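Local coordinates for glucose-6-phosphate isomerase (Thermus thermophilus, PDB 1ZZG), which catalyses the reversible isomerisation of glucose 6-phosphate to fructose 6-phosphate, a shared step of glycolysis and gluconeogenesis, at the interface of chains A and B. Numbering follows the deposited sequence. Chains: chain A/B, glucose-6-phosphate isomerase.

The interface of chains A and B. Residues chain A 243, 266, 280-282; chain B 244, 284, 298, 305-306.
A:Thr282 and B:Lys306 meet across the subunit boundary by a hydrogen bond, the side-chain amino nitrogen NZ donating to the threonine hydroxyl OG1 at 3.0 Å. Their side chains run past each other in opposite directions. The lysine is extended as far as CE and then bends (chi4 61°), a turn that lets NZ serve two oxygens. Its second partner is OD1 of B:Asp305, 2.8 Å from NZ in a salt bridge that uses the syn lone pair of the carboxylate. An alanine in place of B:Lys306 would probably leave OG1 of A:Thr282 without its lysine donor and OD1 of B:Asp305 without its salt-bridge partner, its carboxylate less firmly fixed.

The tighter packing lies at B:Leu298. With its side chain anti to the backbone N (chi1 168°), CD2 of B:Leu298 lies 3.4 Å from CG of A:Asp266, the two side chains crossing at a slant. The same methyl lies 3.9 Å from CA of A:Thr282, so one branch touches both the helix and the strand of chain A. Packing is looser beyond the threonine methyl, where CG2 of A:Thr282 approaches CG2 of B:Val284 only to 4.1 Å. On the hydrated side, a water adds a bridge alongside the direct bond: it lies 2.8 Å from OG1 of A:Thr282 and 2.9 Å from OD2 of B:Asp305, and also bonds to the carbonyl O of A:Gly280.

This patch is part of the two-fold interface of a phosphoglucose isomerase dimer. Chain A contributes helix 257-269 and the start of strand 282-287; chain B contributes helix 296-301 and the start of strand 306-313. B:Leu298 packs against A:Asp266, next to A:Glu267, the likely proton donor, in helix 257-269, so the contact may help to steady that helix; the patch centre lies about 10 Å from A:Glu267.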
# COMPACT_ATOMS: atom_id res chain seq x y z
N PRO A 243 -17.74 -2.69 -10.52
CA PRO A 243 -16.32 -3.05 -10.70
C PRO A 243 -15.41 -2.92 -9.49
O PRO A 243 -14.42 -3.65 -9.37
CB PRO A 243 -15.88 -2.14 -11.85
CG PRO A 243 -16.68 -0.89 -11.60
CD PRO A 243 -18.06 -1.45 -11.25
N ASP A 266 -9.47 -10.64 -4.13
CA ASP A 266 -9.09 -10.78 -5.54
C ASP A 266 -8.75 -12.20 -5.99
O ASP A 266 -9.33 -12.72 -6.93
CB ASP A 266 -7.88 -9.89 -5.85
CG ASP A 266 -8.24 -8.43 -6.01
OD1 ASP A 266 -9.35 -8.02 -5.61
OD2 ASP A 266 -7.39 -7.68 -6.55
N GLY A 280 -15.95 -11.46 -10.43
CA GLY A 280 -15.08 -10.88 -9.42
C GLY A 280 -15.03 -9.36 -9.45
O GLY A 280 -15.12 -8.75 -10.52
N THR A 281 -14.92 -8.75 -8.28
CA THR A 281 -14.84 -7.30 -8.20
C THR A 281 -13.42 -6.93 -7.81
O THR A 281 -12.69 -7.73 -7.22
CB THR A 281 -15.83 -6.72 -7.16
OG1 THR A 281 -15.54 -7.25 -5.86
CG2 THR A 281 -17.27 -7.08 -7.54
N THR A 282 -13.01 -5.71 -8.16
CA THR A 282 -11.67 -5.24 -7.86
C THR A 282 -11.57 -4.59 -6.49
O THR A 282 -12.13 -3.51 -6.26
CB THR A 282 -11.21 -4.23 -8.93
OG1 THR A 282 -11.34 -4.84 -10.23
CG2 THR A 282 -9.75 -3.83 -8.70
N VAL B 244 -11.35 0.60 -14.27
CA VAL B 244 -10.13 0.46 -13.49
C VAL B 244 -8.83 0.61 -14.28
O VAL B 244 -8.71 0.11 -15.40
CB VAL B 244 -10.09 -0.92 -12.77
CG1 VAL B 244 -8.76 -1.11 -12.05
CG2 VAL B 244 -11.25 -1.01 -11.79
N VAL B 284 -5.57 1.67 -9.32
CA VAL B 284 -5.32 0.57 -8.39
C VAL B 284 -3.81 0.31 -8.31
O VAL B 284 -3.16 0.03 -9.31
CB VAL B 284 -6.08 -0.69 -8.84
CG1 VAL B 284 -5.75 -1.88 -7.94
CG2 VAL B 284 -7.58 -0.40 -8.81
N LEU B 298 -6.92 -12.19 -10.33
CA LEU B 298 -8.11 -11.45 -10.74
C LEU B 298 -7.94 -10.84 -12.13
O LEU B 298 -8.88 -10.85 -12.94
CB LEU B 298 -8.41 -10.33 -9.74
CG LEU B 298 -9.46 -9.30 -10.18
CD1 LEU B 298 -10.84 -9.95 -10.27
CD2 LEU B 298 -9.49 -8.15 -9.18
N ASP B 305 -12.13 -5.42 -17.44
CA ASP B 305 -12.51 -4.04 -17.17
C ASP B 305 -11.33 -3.20 -16.71
O ASP B 305 -11.51 -2.21 -16.00
CB ASP B 305 -13.60 -4.01 -16.10
CG ASP B 305 -13.17 -4.69 -14.80
OD1 ASP B 305 -12.00 -5.10 -14.69
OD2 ASP B 305 -14.02 -4.80 -13.88
N LYS B 306 -10.12 -3.58 -17.13
CA LYS B 306 -8.93 -2.86 -16.71
C LYS B 306 -7.95 -2.49 -17.80
O LYS B 306 -7.84 -3.17 -18.83
CB LYS B 306 -8.16 -3.71 -15.68
CG LYS B 306 -8.96 -4.12 -14.45
CD LYS B 306 -8.23 -5.21 -13.66
CE LYS B 306 -8.98 -5.58 -12.40
NZ LYS B 306 -10.33 -6.13 -12.69
O HOH W 1 -13.35 -6.33 -11.51